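Local coordinates for protein glutathione S-transferase (Bombyx mori, PDB 5ZFG) that metabolises the insecticide diazinon and probably acts by transferring glutathione to electrophilic compounds, at residues D10-L15 and S105-I110; S43-M48 and K52-L57; I74-R79 and P83-D88; V95-C100 and E140-R145. All blocks are in the same frame, centred on the assembly; numbering follows the deposited sequence.

Interaction 1 of 4, residues D10-L15 and S105-I110; sequences DGPPSL and SYYANI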
loop_
_atom_site.group_PDB
_atom_site.type_symbol
_atom_site.label_atom_id
_atom_site.label_comp_id
_atom_site.label_asym_id
_atom_site.label_seq_id
_atom_site.Cartn_x
_atom_site.Cartn_y
_atom_site.Cartn_z
ATOM N N ASP B 10 -19.157 8.453 2.448
ATOM C CA ASP B 10 -18.430 8.911 3.622
ATOM C C ASP B 10 -17.084 8.208 3.790
ATOM O O ASP B 10 -16.504 8.247 4.880
ATOM C CB ASP B 10 -19.293 8.731 4.874
ATOM C CG ASP B 10 -19.717 7.284 5.107
ATOM O OD1 ASP B 10 -19.407 6.394 4.273
ATOM O OD2 ASP B 10 -20.372 7.035 6.141
ATOM N N GLY B 11 -16.569 7.576 2.739
ATOM C CA GLY B 11 -15.371 6.771 2.860
ATOM C C GLY B 11 -14.152 7.420 2.242
ATOM O O GLY B 11 -14.099 7.659 1.036
ATOM N N PRO B 12 -13.137 7.708 3.056
ATOM C CA PRO B 12 -11.957 8.441 2.563
ATOM C C PRO B 12 -11.312 7.812 1.333
ATOM O O PRO B 12 -10.895 8.555 0.428
ATOM C CB PRO B 12 -11.017 8.435 3.778
ATOM C CG PRO B 12 -11.997 8.512 4.939
ATOM C CD PRO B 12 -13.159 7.633 4.530
ATOM N N PRO B 13 -11.214 6.472 1.222
ATOM C CA PRO B 13 -10.606 5.915 -0.007
ATOM C C PRO B 13 -11.416 6.220 -1.261
ATOM O O PRO B 13 -10.848 6.497 -2.335
ATOM C CB PRO B 13 -10.546 4.405 0.284
ATOM C CG PRO B 13 -10.566 4.299 1.760
ATOM C CD PRO B 13 -11.518 5.393 2.188
ATOM N N SER B 14 -12.742 6.183 -1.133
ATOM C CA SER B 14 -13.622 6.569 -2.235
ATOM C C SER B 14 -13.433 8.043 -2.597
ATOM O O SER B 14 -13.360 8.394 -3.785
ATOM C CB SER B 14 -15.087 6.308 -1.856
ATOM O OG SER B 14 -15.438 4.926 -1.785
ATOM N N LEU B 15 -13.397 8.925 -1.580
ATOM C CA LEU B 15 -13.250 10.354 -1.838
ATOM C C LEU B 15 -11.961 10.639 -2.580
ATOM O O LEU B 15 -11.931 11.472 -3.490
ATOM C CB LEU B 15 -13.284 11.157 -0.538
ATOM C CG LEU B 15 -14.464 10.867 0.410
ATOM C CD1 LEU B 15 -14.191 11.460 1.788
ATOM C CD2 LEU B 15 -15.750 11.441 -0.153
ATOM N N SER B 105 -0.302 3.190 8.019
ATOM C CA SER B 105 -0.083 3.818 9.319
ATOM C C SER B 105 -1.009 5.002 9.591
ATOM O O SER B 105 -1.743 5.026 10.585
ATOM C CB SER B 105 1.379 4.277 9.425
ATOM O OG SER B 105 2.271 3.241 9.037
ATOM N N TYR B 106 -0.946 6.018 8.724
ATOM C CA TYR B 106 -1.609 7.288 9.017
ATOM C C TYR B 106 -3.119 7.112 9.095
ATOM O O TYR B 106 -3.741 7.435 10.113
ATOM C CB TYR B 106 -1.239 8.338 7.962
ATOM C CG TYR B 106 -1.611 9.785 8.287
ATOM C CD1 TYR B 106 -0.831 10.557 9.151
ATOM C CD2 TYR B 106 -2.719 10.392 7.692
ATOM C CE1 TYR B 106 -1.151 11.895 9.418
ATOM C CE2 TYR B 106 -3.044 11.723 7.952
ATOM C CZ TYR B 106 -2.263 12.468 8.818
ATOM O OH TYR B 106 -2.607 13.788 9.067
ATOM N N TYR B 107 -3.729 6.615 8.016
ATOM C CA TYR B 107 -5.168 6.349 8.042
ATOM C C TYR B 107 -5.512 5.245 9.042
ATOM O O TYR B 107 -6.540 5.316 9.727
ATOM C CB TYR B 107 -5.644 5.995 6.627
ATOM C CG TYR B 107 -7.131 5.823 6.477
ATOM C CD1 TYR B 107 -8.014 6.728 7.049
ATOM C CD2 TYR B 107 -7.652 4.755 5.749
ATOM C CE1 TYR B 107 -9.396 6.565 6.908
ATOM C CE2 TYR B 107 -9.024 4.596 5.581
ATOM C CZ TYR B 107 -9.891 5.500 6.171
ATOM O OH TYR B 107 -11.254 5.344 6.007
ATOM N N ALA B 108 -4.652 4.230 9.159
ATOM C CA ALA B 108 -4.915 3.119 10.069
ATOM C C ALA B 108 -5.050 3.605 11.506
ATOM O O ALA B 108 -5.994 3.229 12.210
ATOM C CB ALA B 108 -3.799 2.082 9.957
ATOM N N ASN B 109 -4.121 4.462 11.947
ATOM C CA ASN B 109 -4.129 4.964 13.322
ATOM C C ASN B 109 -5.196 6.030 13.522
ATOM O O ASN B 109 -5.903 6.021 14.534
ATOM C CB ASN B 109 -2.763 5.552 13.695
ATOM C CG ASN B 109 -1.730 4.503 13.993
ATOM O OD1 ASN B 109 -2.052 3.335 14.151
ATOM N ND2 ASN B 109 -0.469 4.919 14.070
ATOM N N ILE B 110 -5.300 6.982 12.589
ATOM C CA ILE B 110 -6.254 8.074 12.769
ATOM C C ILE B 110 -7.679 7.530 12.774
ATOM O O ILE B 110 -8.467 7.838 13.674
ATOM C CB ILE B 110 -6.040 9.164 11.704
ATOM C CG1 ILE B 110 -4.819 9.996 12.095
ATOM C CG2 ILE B 110 -7.288 10.050 11.564
ATOM C CD1 ILE B 110 -4.358 10.964 11.026
#
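Tyr-107 makes an apolar contact between the two domains, spanning from the long helix 89-114 of the helical domain to Pro-12 and Pro-13 in the first turn of helix 12-23. The backbones stay well apart, with the nearest pair of CA atoms, Pro-12 and Tyr-107, separated by 9.0 Å, so a single aromatic side chain bridges the distance. It can do so because CG stands anti to the backbone N (chi1 -174°), which sends the phenol straight out from its helix.

The outer end of the ring settles into the notch between the two pyrrolidine rings, each of which it meets at about a right angle. Tyr-107 OH lies 3.3 Å from Pro-12 CD, and the ring's two flanks divide the remaining contacts: Tyr-107 CE1 is 3.8 Å from Pro-12 CG, while Tyr-107 CE2 is 4.1 Å from Pro-13 CG. No hydrogen bond joins the segments; the hydroxyl oxygen meets only carbon across this contact. Behind it, Gly-11 takes the N-cap position, and its carbonyl oxygen accepts Leu-15 N at 3.0 Å. Two prolines suit a first helical turn, whose N-H groups have no preceding carbonyl to bind.

Ser-166 of helix 160-172 touches the same tyrosine, and Pro-13 packs on Pro-55. A bound acetate, probably from the crystallisation liquor, sits about 4 Å from the Pro-13 side chain. The arrangement is typical of the glutathione transferase cleft, where the start of this helix in the thioredoxin-like domain faces the first helix of the C-terminal domain, whose side chains commonly line the pocket for the hydrophobic substrate.

Interaction 2 of 4, residues S43-M48 and K52-L57; sequences SDYALM and KEIPVL
Tyr-45 supplies the hydrogen bond that ties helix 43-48 to the chain leading into strand 56-59: its OH donates to Glu-53 O at 2.7 Å. The acceptor lies at the edge of the phenol, in the ring plane, yet the donor stands 39° out of the carbonyl plane, with a C=O...donor angle of 124°. Glu-53 O also accepts from Asn-49 ND2, so two side chains grip one backbone oxygen.

Apolar contacts surround that bond. Val-56 comes from the opposite direction, and its CG1 lies obliquely over the hydroxyl end of the ring, 3.7 Å from Tyr-45 CZ. With chi1 at 62° the valine fork straddles two neighbours, CG1 facing the phenol and CG2 turned toward Met-48, 3.8 Å from Met-48 O. The Met-48 side chain crosses Val-56 at about a right angle and brings Met-48 CE to 4.1 Å from Val-56 CG1. Ile-54 CG1 also approaches the hydroxyl, 3.6 Å from Tyr-45 OH.

A looser, solvent-facing contact comes from Lys-52. Its chain bends at the last torsion, bringing NZ to 3.8 Å from Ala-46 CB; the ammonium has a weak hydrogen bond to Met-41 O.

The peptide between Ile-54 and Pro-55 is cis. A cis-proline just before this strand is a hallmark of the thioredoxin fold, and in glutathione transferases the backbone of the residue preceding it usually pairs with the cysteinyl part of glutathione.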
loop_
_atom_site.group_PDB
_atom_site.type_symbol
_atom_site.label_atom_id
_atom_site.label_comp_id
_atom_site.label_asym_id
_atom_site.label_seq_id
_atom_site.Cartn_x
_atom_site.Cartn_y
_atom_site.Cartn_z
ATOM N N SER B 43 -22.486 -11.442 -4.124
ATOM C CA SER B 43 -21.621 -12.121 -5.087
ATOM C C SER B 43 -21.418 -11.291 -6.349
ATOM O O SER B 43 -20.338 -11.341 -6.949
ATOM C CB SER B 43 -22.182 -13.500 -5.444
ATOM O OG SER B 43 -23.322 -13.389 -6.275
ATOM N N ASP B 44 -22.434 -10.525 -6.774
ATOM C CA ASP B 44 -22.247 -9.653 -7.931
ATOM C C ASP B 44 -21.148 -8.632 -7.670
ATOM O O ASP B 44 -20.305 -8.381 -8.539
ATOM C CB ASP B 44 -23.554 -8.943 -8.289
ATOM C CG ASP B 44 -24.381 -9.703 -9.322
ATOM O OD1 ASP B 44 -23.878 -10.689 -9.906
ATOM O OD2 ASP B 44 -25.546 -9.306 -9.551
ATOM N N TYR B 45 -21.138 -8.032 -6.475
ATOM C CA TYR B 45 -20.065 -7.096 -6.145
ATOM C C TYR B 45 -18.725 -7.813 -6.074
ATOM O O TYR B 45 -17.705 -7.281 -6.530
ATOM C CB TYR B 45 -20.355 -6.378 -4.829
ATOM C CG TYR B 45 -19.416 -5.210 -4.565
ATOM C CD1 TYR B 45 -19.723 -3.930 -5.002
ATOM C CD2 TYR B 45 -18.220 -5.398 -3.874
ATOM C CE1 TYR B 45 -18.863 -2.860 -4.767
ATOM C CE2 TYR B 45 -17.360 -4.337 -3.627
ATOM C CZ TYR B 45 -17.681 -3.073 -4.079
ATOM O OH TYR B 45 -16.832 -2.017 -3.823
ATOM N N ALA B 46 -18.711 -9.030 -5.521
ATOM C CA ALA B 46 -17.470 -9.789 -5.446
ATOM C C ALA B 46 -16.943 -10.195 -6.823
ATOM O O ALA B 46 -15.740 -10.437 -6.957
ATOM C CB ALA B 46 -17.665 -11.024 -4.560
ATOM N N LEU B 47 -17.804 -10.272 -7.849
ATOM C CA LEU B 47 -17.298 -10.439 -9.212
ATOM C C LEU B 47 -16.321 -9.332 -9.579
ATOM O O LEU B 47 -15.371 -9.561 -10.339
ATOM C CB LEU B 47 -18.446 -10.434 -10.221
ATOM C CG LEU B 47 -19.211 -11.723 -10.494
ATOM C CD1 LEU B 47 -20.357 -11.413 -11.449
ATOM C CD2 LEU B 47 -18.281 -12.778 -11.084
ATOM N N MET B 48 -16.548 -8.127 -9.066
ATOM C CA MET B 48 -15.662 -7.002 -9.326
ATOM C C MET B 48 -14.519 -6.931 -8.324
ATOM O O MET B 48 -13.367 -6.698 -8.713
ATOM C CB MET B 48 -16.458 -5.699 -9.304
ATOM C CG MET B 48 -17.492 -5.566 -10.414
ATOM S SD MET B 48 -18.233 -3.916 -10.442
ATOM C CE MET B 48 -19.101 -3.909 -8.865
ATOM N N LYS B 52 -14.394 -7.540 -1.270
ATOM C CA LYS B 52 -15.642 -7.045 -0.678
ATOM C C LYS B 52 -15.460 -5.692 -0.002
ATOM O O LYS B 52 -16.083 -5.411 1.028
ATOM C CB LYS B 52 -16.220 -8.037 0.335
ATOM C CG LYS B 52 -16.296 -9.472 -0.126
ATOM C CD LYS B 52 -17.135 -10.272 0.893
ATOM C CE LYS B 52 -17.658 -11.568 0.314
ATOM N NZ LYS B 52 -18.538 -11.353 -0.866
ATOM N N GLU B 53 -14.602 -4.848 -0.558
ATOM C CA GLU B 53 -14.365 -3.540 0.015
ATOM C C GLU B 53 -14.674 -2.482 -1.032
ATOM O O GLU B 53 -14.758 -2.767 -2.226
ATOM C CB GLU B 53 -12.923 -3.401 0.522
ATOM C CG GLU B 53 -12.591 -4.406 1.633
ATOM C CD GLU B 53 -11.092 -4.565 1.866
ATOM O OE1 GLU B 53 -10.286 -4.158 0.992
ATOM O OE2 GLU B 53 -10.719 -5.108 2.929
ATOM N N ILE B 54 -14.818 -1.254 -0.552
ATOM C CA ILE B 54 -15.163 -0.100 -1.386
ATOM C C ILE B 54 -13.990 0.874 -1.323
ATOM O O ILE B 54 -13.514 1.160 -0.216
ATOM C CB ILE B 54 -16.458 0.544 -0.861
ATOM C CG1 ILE B 54 -17.523 -0.528 -0.582
ATOM C CG2 ILE B 54 -16.967 1.634 -1.771
ATOM C CD1 ILE B 54 -18.638 -0.045 0.320
ATOM N N PRO B 55 -13.539 1.484 -2.440
ATOM C CA PRO B 55 -14.125 1.437 -3.783
ATOM C C PRO B 55 -13.627 0.323 -4.708
ATOM O O PRO B 55 -12.649 -0.371 -4.412
ATOM C CB PRO B 55 -13.732 2.802 -4.354
ATOM C CG PRO B 55 -12.362 3.030 -3.790
ATOM C CD PRO B 55 -12.470 2.505 -2.362
ATOM N N VAL B 56 -14.287 0.188 -5.862
ATOM C CA VAL B 56 -13.769 -0.619 -6.965
ATOM C C VAL B 56 -14.077 0.113 -8.265
ATOM O O VAL B 56 -15.123 0.754 -8.395
ATOM C CB VAL B 56 -14.338 -2.062 -6.952
ATOM C CG1 VAL B 56 -15.870 -2.095 -7.116
ATOM C CG2 VAL B 56 -13.649 -2.935 -8.003
ATOM N N LEU B 57 -13.129 0.070 -9.197
ATOM C CA LEU B 57 -13.253 0.699 -10.510
ATOM C C LEU B 57 -13.569 -0.349 -11.561
ATOM O O LEU B 57 -12.993 -1.439 -11.556
ATOM C CB LEU B 57 -11.951 1.420 -10.871
ATOM C CG LEU B 57 -11.922 2.301 -12.119
ATOM C CD1 LEU B 57 -12.583 3.646 -11.854
ATOM C CD2 LEU B 57 -10.474 2.487 -12.591
#

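Interaction 3 of 4, residues I74-R79 and P83-D88; sequences ICDKYR and PLYPQD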
loop_
_atom_site.group_PDB
_atom_site.type_symbol
_atom_site.label_atom_id
_atom_site.label_comp_id
_atom_site.label_asym_id
_atom_site.label_seq_id
_atom_site.Cartn_x
_atom_site.Cartn_y
_atom_site.Cartn_z
ATOM N N ILE B 74 -5.287 5.430 -12.802
ATOM C CA ILE B 74 -5.939 6.537 -13.497
ATOM C C ILE B 74 -4.898 7.493 -14.076
ATOM O O ILE B 74 -5.025 7.965 -15.219
ATOM C CB ILE B 74 -6.917 7.251 -12.539
ATOM C CG1 ILE B 74 -8.128 6.363 -12.265
ATOM C CG2 ILE B 74 -7.340 8.593 -13.128
ATOM C CD1 ILE B 74 -8.501 5.453 -13.384
ATOM N N CYS B 75 -3.823 7.752 -13.326
ATOM C CA CYS B 75 -2.752 8.615 -13.825
ATOM C C CYS B 75 -1.950 7.934 -14.928
ATOM O O CYS B 75 -1.735 8.520 -15.996
ATOM C CB CYS B 75 -1.831 9.035 -12.681
ATOM S SG CYS B 75 -2.627 10.006 -11.403
ATOM N N ASP B 76 -1.495 6.697 -14.683
ATOM C CA ASP B 76 -0.684 5.971 -15.670
ATOM C C ASP B 76 -1.419 5.802 -16.995
ATOM O O ASP B 76 -0.812 5.897 -18.066
ATOM C CB ASP B 76 -0.298 4.580 -15.150
ATOM C CG ASP B 76 0.688 4.621 -13.984
ATOM O OD1 ASP B 76 1.336 5.665 -13.768
ATOM O OD2 ASP B 76 0.812 3.577 -13.297
ATOM N N LYS B 77 -2.717 5.520 -16.945
ATOM C CA LYS B 77 -3.463 5.213 -18.159
ATOM C C LYS B 77 -3.912 6.479 -18.883
ATOM O O LYS B 77 -3.753 6.596 -20.101
ATOM C CB LYS B 77 -4.666 4.330 -17.817
ATOM C CG LYS B 77 -5.613 4.089 -18.981
ATOM C CD LYS B 77 -5.030 3.102 -19.969
ATOM C CE LYS B 77 -6.103 2.614 -20.933
ATOM N NZ LYS B 77 -5.514 2.180 -22.229
ATOM N N TYR B 78 -4.475 7.442 -18.152
ATOM C CA TYR B 78 -5.105 8.577 -18.826
ATOM C C TYR B 78 -4.323 9.879 -18.791
ATOM O O TYR B 78 -4.564 10.740 -19.645
ATOM C CB TYR B 78 -6.505 8.806 -18.253
ATOM C CG TYR B 78 -7.354 7.628 -18.579
ATOM C CD1 TYR B 78 -7.638 7.309 -19.911
ATOM C CD2 TYR B 78 -7.823 6.790 -17.584
ATOM C CE1 TYR B 78 -8.382 6.204 -20.228
ATOM C CE2 TYR B 78 -8.574 5.689 -17.891
ATOM C CZ TYR B 78 -8.855 5.400 -19.214
ATOM O OH TYR B 78 -9.596 4.291 -19.525
ATOM N N ARG B 79 -3.399 10.077 -17.858
ATOM C CA ARG B 79 -2.609 11.310 -17.829
ATOM C C ARG B 79 -1.159 11.012 -17.464
ATOM O O ARG B 79 -0.636 11.534 -16.479
ATOM C CB ARG B 79 -3.212 12.324 -16.856
ATOM C CG ARG B 79 -4.625 12.809 -17.191
ATOM C CD ARG B 79 -4.636 13.846 -18.312
ATOM N NE ARG B 79 -3.859 15.033 -17.974
ATOM C CZ ARG B 79 -4.367 16.149 -17.457
ATOM N NH1 ARG B 79 -3.557 17.168 -17.193
ATOM N NH2 ARG B 79 -5.674 16.254 -17.203
ATOM N N PRO B 83 1.837 16.086 -13.679
ATOM C CA PRO B 83 2.582 16.230 -12.423
ATOM C C PRO B 83 1.841 15.688 -11.215
ATOM O O PRO B 83 2.449 15.589 -10.140
ATOM C CB PRO B 83 2.780 17.747 -12.297
ATOM C CG PRO B 83 2.484 18.303 -13.648
ATOM C CD PRO B 83 1.462 17.391 -14.246
ATOM N N LEU B 84 0.559 15.348 -11.350
ATOM C CA LEU B 84 -0.153 14.706 -10.247
ATOM C C LEU B 84 0.454 13.340 -9.910
ATOM O O LEU B 84 0.248 12.840 -8.801
ATOM C CB LEU B 84 -1.636 14.556 -10.594
ATOM C CG LEU B 84 -2.686 14.428 -9.492
ATOM C CD1 LEU B 84 -2.767 15.667 -8.614
ATOM C CD2 LEU B 84 -4.043 14.157 -10.093
ATOM N N TYR B 85 1.197 12.735 -10.838
ATOM C CA TYR B 85 1.935 11.493 -10.570
ATOM C C TYR B 85 3.216 11.529 -11.390
ATOM O O TYR B 85 3.283 10.980 -12.498
ATOM C CB TYR B 85 1.094 10.259 -10.911
ATOM C CG TYR B 85 1.599 8.924 -10.356
ATOM C CD1 TYR B 85 2.399 8.863 -9.217
ATOM C CD2 TYR B 85 1.258 7.731 -10.987
ATOM C CE1 TYR B 85 2.858 7.634 -8.711
ATOM C CE2 TYR B 85 1.680 6.498 -10.488
ATOM C CZ TYR B 85 2.489 6.451 -9.353
ATOM O OH TYR B 85 2.907 5.212 -8.897
ATOM N N PRO B 86 4.260 12.171 -10.871
ATOM C CA PRO B 86 5.481 12.368 -11.661
ATOM C C PRO B 86 6.090 11.060 -12.139
ATOM O O PRO B 86 6.000 10.023 -11.479
ATOM C CB PRO B 86 6.421 13.084 -10.684
ATOM C CG PRO B 86 5.529 13.701 -9.656
ATOM C CD PRO B 86 4.364 12.765 -9.526
ATOM N N GLN B 87 6.748 11.130 -13.293
ATOM C CA GLN B 87 7.395 9.966 -13.879
ATOM C C GLN B 87 8.842 9.807 -13.439
ATOM O O GLN B 87 9.386 8.709 -13.553
ATOM C CB GLN B 87 7.329 10.038 -15.410
ATOM C CG GLN B 87 5.906 10.052 -15.939
ATOM C CD GLN B 87 5.837 10.295 -17.433
ATOM O OE1 GLN B 87 5.548 9.379 -18.207
ATOM N NE2 GLN B 87 6.094 11.536 -17.848
ATOM N N ASP B 88 9.468 10.868 -12.938
ATOM C CA ASP B 88 10.833 10.759 -12.451
ATOM C C ASP B 88 10.874 9.733 -11.321
ATOM O O ASP B 88 10.094 9.851 -10.367
ATOM C CB ASP B 88 11.331 12.101 -11.939
ATOM C CG ASP B 88 12.645 11.978 -11.202
ATOM O OD1 ASP B 88 13.664 11.658 -11.868
ATOM O OD2 ASP B 88 12.659 12.180 -9.962
HETATM O O HOH W 1 2.367 2.973 -11.130
HETATM O O HOH W 2 0.747 10.358 -14.354
#
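Tyr-85 packs against the side of helix 67-78 with its root on Cys-75 and its ring beside Asp-76. The root is the tight end: Cys-75 CB and Tyr-85 CB are 3.6 Å apart. The sulfur makes an oblique sulfur-aromatic contact, with Cys-75 SG 5.4 Å from the centroid of the Tyr-85 ring and 59° off its normal. Because Tyr-85 CG is anti to the backbone N (chi1 -165°), the phenol continues past the cysteine to the carboxylate of Asp-76. The planes of carboxylate and ring are 23° apart, and Asp-76 OD1 comes obliquely to 3.4 Å from Tyr-85 CE2.

The contact folds the linker back on the last helix of the thioredoxin-like domain, just before Asp-88 caps helix 89-114, the first of the helical domain. Arg-92 of that next helix forms a salt bridge with Asp-76 OD1, which probably stabilises the carboxylate as an anion; the same arginine makes a cation-pi contact with the Tyr-85 ring. The polar ends meet through a water that donates to Asp-76 OD2 at 2.7 Å and to Tyr-85 OH at 3.2 Å. Tyr-85 OH is also hydrogen-bonded to Asn-96 OD1, which fixes the far end of the ring against helix 89-114.

Interaction 4 of 4, residues V95-C100 and E140-R145; sequences VNHRLC and ETYLTR
Tyr-142 receives Arg-98 and His-97 on one face of its ring, joining two neighbouring helices, 89-114 and 126-146, in the all-helical C-terminal domain of the glutathione transferase fold. The packing is tightest here. Arg-98, bent at chi2 (-62°), lays its guanidinium flat on the half of the ring nearest the backbone, with planes 28° apart. Its CZ is 4.2 Å from the Tyr-142 centroid and 31° off the normal, an off-centre cation-pi contact, and Arg-98 NH2 stands 3.7 Å from Tyr-142 CD1. His-97 takes the hydroxyl end: pointing against Tyr-142, it turns its edge toward the same face in an offset edge-to-face pair. Its CE1 lies 3.4 Å from Tyr-142 CZ, and the centroids of the His-97 and Tyr-142 rings are 4.9 Å apart. The guanidinium also has His-97 CG at its edge, in its plane. Arg-98 NE has a weak hydrogen bond to Ala-151 O.

At the hydroxyl end the second subunit joins in. Gln-51 OE1 of that subunit is hydrogen-bonded to both His-97 NE2 and Tyr-142 OH, so the two polar ends converge on one foreign oxygen. The loose side lies toward solvent: Arg-145 is exposed, makes no contact with segment 95-100, and instead binds Ala-46 O of the second subunit through NH2. On the exposed side of helix 126-146, Thr-144 OG1 donates to Glu-140 O at 2.8 Å, reaching that oxygen from the face of its carbonyl plane opposite to Thr-144 N.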
loop_
_atom_site.group_PDB
_atom_site.type_symbol
_atom_site.label_atom_id
_atom_site.label_comp_id
_atom_site.label_asym_id
_atom_site.label_seq_id
_atom_site.Cartn_x
_atom_site.Cartn_y
_atom_site.Cartn_z
ATOM N N VAL B 95 5.883 9.948 -3.892
ATOM C CA VAL B 95 4.435 9.766 -3.984
ATOM C C VAL B 95 4.040 8.364 -3.539
ATOM O O VAL B 95 3.134 8.196 -2.710
ATOM C CB VAL B 95 3.929 10.057 -5.410
ATOM C CG1 VAL B 95 2.422 9.694 -5.521
ATOM C CG2 VAL B 95 4.160 11.530 -5.762
ATOM N N ASN B 96 4.700 7.336 -4.097
ATOM C CA ASN B 96 4.373 5.960 -3.732
ATOM C C ASN B 96 4.540 5.736 -2.243
ATOM O O ASN B 96 3.711 5.065 -1.617
ATOM C CB ASN B 96 5.246 4.973 -4.505
ATOM C CG ASN B 96 4.864 4.869 -5.973
ATOM O OD1 ASN B 96 3.772 5.280 -6.395
ATOM N ND2 ASN B 96 5.777 4.322 -6.769
ATOM N N HIS B 97 5.596 6.305 -1.656
ATOM C CA HIS B 97 5.794 6.148 -0.222
ATOM C C HIS B 97 4.634 6.745 0.562
ATOM O O HIS B 97 4.096 6.122 1.488
ATOM C CB HIS B 97 7.080 6.820 0.240
ATOM C CG HIS B 97 7.167 6.834 1.728
ATOM N ND1 HIS B 97 6.592 7.823 2.494
ATOM C CD2 HIS B 97 7.621 5.899 2.596
ATOM C CE1 HIS B 97 6.732 7.521 3.774
ATOM N NE2 HIS B 97 7.358 6.360 3.862
ATOM N N ARG B 98 4.254 7.979 0.219
ATOM C CA ARG B 98 3.193 8.642 0.963
ATOM C C ARG B 98 1.869 7.890 0.831
ATOM O O ARG B 98 1.084 7.846 1.784
ATOM C CB ARG B 98 3.057 10.103 0.501
ATOM C CG ARG B 98 4.297 10.993 0.734
ATOM C CD ARG B 98 4.675 11.156 2.206
ATOM N NE ARG B 98 5.731 12.164 2.332
ATOM C CZ ARG B 98 7.031 11.906 2.242
ATOM N NH1 ARG B 98 7.464 10.664 2.061
ATOM N NH2 ARG B 98 7.907 12.898 2.335
ATOM N N LEU B 99 1.627 7.251 -0.318
ATOM C CA LEU B 99 0.443 6.409 -0.471
ATOM C C LEU B 99 0.505 5.210 0.476
ATOM O O LEU B 99 -0.467 4.901 1.170
ATOM C CB LEU B 99 0.323 5.933 -1.923
ATOM C CG LEU B 99 -0.087 6.991 -2.963
ATOM C CD1 LEU B 99 -0.015 6.423 -4.391
ATOM C CD2 LEU B 99 -1.516 7.544 -2.677
ATOM N N CYS B 100 1.656 4.531 0.514
ATOM C CA CYS B 100 1.823 3.393 1.413
ATOM C C CYS B 100 1.699 3.815 2.873
ATOM O O CYS B 100 1.081 3.113 3.681
ATOM C CB CYS B 100 3.189 2.734 1.179
ATOM S SG CYS B 100 3.332 1.854 -0.392
ATOM N N GLU B 140 4.208 15.391 10.009
ATOM C CA GLU B 140 4.857 16.676 10.242
ATOM C C GLU B 140 6.354 16.570 9.998
ATOM O O GLU B 140 6.959 17.466 9.392
ATOM C CB GLU B 140 4.566 17.152 11.670
ATOM C CG GLU B 140 5.181 18.515 12.034
ATOM C CD GLU B 140 4.342 19.689 11.564
ATOM O OE1 GLU B 140 3.206 19.461 11.096
ATOM O OE2 GLU B 140 4.811 20.844 11.665
ATOM N N THR B 141 6.961 15.469 10.441
ATOM C CA THR B 141 8.387 15.268 10.213
ATOM C C THR B 141 8.689 15.188 8.727
ATOM O O THR B 141 9.654 15.798 8.244
ATOM C CB THR B 141 8.868 14.008 10.935
ATOM O OG1 THR B 141 8.755 14.188 12.346
ATOM C CG2 THR B 141 10.313 13.715 10.592
ATOM N N TYR B 142 7.862 14.448 7.976
ATOM C CA TYR B 142 8.094 14.321 6.541
ATOM C C TYR B 142 7.988 15.677 5.848
ATOM O O TYR B 142 8.833 16.021 5.011
ATOM C CB TYR B 142 7.115 13.309 5.934
ATOM C CG TYR B 142 7.572 11.852 6.028
ATOM C CD1 TYR B 142 8.836 11.458 5.570
ATOM C CD2 TYR B 142 6.744 10.877 6.581
ATOM C CE1 TYR B 142 9.254 10.116 5.662
ATOM C CE2 TYR B 142 7.157 9.548 6.690
ATOM C CZ TYR B 142 8.402 9.169 6.209
ATOM O OH TYR B 142 8.818 7.846 6.309
ATOM N N LEU B 143 6.974 16.477 6.210
ATOM C CA LEU B 143 6.826 17.804 5.607
ATOM C C LEU B 143 7.997 18.713 5.965
ATOM O O LEU B 143 8.431 19.529 5.143
ATOM C CB LEU B 143 5.509 18.451 6.048
ATOM C CG LEU B 143 4.219 17.819 5.510
ATOM C CD1 LEU B 143 3.019 18.413 6.247
ATOM C CD2 LEU B 143 4.103 17.993 3.992
ATOM N N THR B 144 8.523 18.581 7.187
ATOM C CA THR B 144 9.687 19.373 7.587
ATOM C C THR B 144 10.911 19.010 6.754
ATOM O O THR B 144 11.658 19.890 6.310
ATOM C CB THR B 144 9.985 19.167 9.076
ATOM O OG1 THR B 144 8.835 19.506 9.858
ATOM C CG2 THR B 144 11.168 20.036 9.511
ATOM N N ARG B 145 11.126 17.719 6.521
ATOM C CA ARG B 145 12.343 17.295 5.839
ATOM C C ARG B 145 12.302 17.624 4.352
ATOM O O ARG B 145 13.305 18.082 3.789
ATOM C CB ARG B 145 12.571 15.804 6.065
ATOM C CG ARG B 145 12.822 15.484 7.533
ATOM C CD ARG B 145 13.274 14.053 7.724
ATOM N NE ARG B 145 13.372 13.691 9.137
ATOM C CZ ARG B 145 13.609 12.453 9.558
ATOM N NH1 ARG B 145 13.771 11.481 8.670
ATOM N NH2 ARG B 145 13.684 12.190 10.857
#

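From the N terminus, interaction 1 opens first, at the start of helix 12-23, and closes only at 105-110, tying the thioredoxin-like domain to the helical domain. Nested inside that wide loop are two short ones in series: interaction 2, joining helix 43-48 to strand 56-59, and interaction 3, folding the interdomain linker onto helix 67-78. Interaction 4 opens within the wide loop at 95-100 and closes beyond it at 140-145, so it crosses interaction 1 while sharing helix 89-114. Interaction 2 touches interaction 1 through Pro-13 and Pro-55, and interaction 3 through Leu-57 and Ile-74. Val-95 meets Tyr-85, linking interactions 3 and 4.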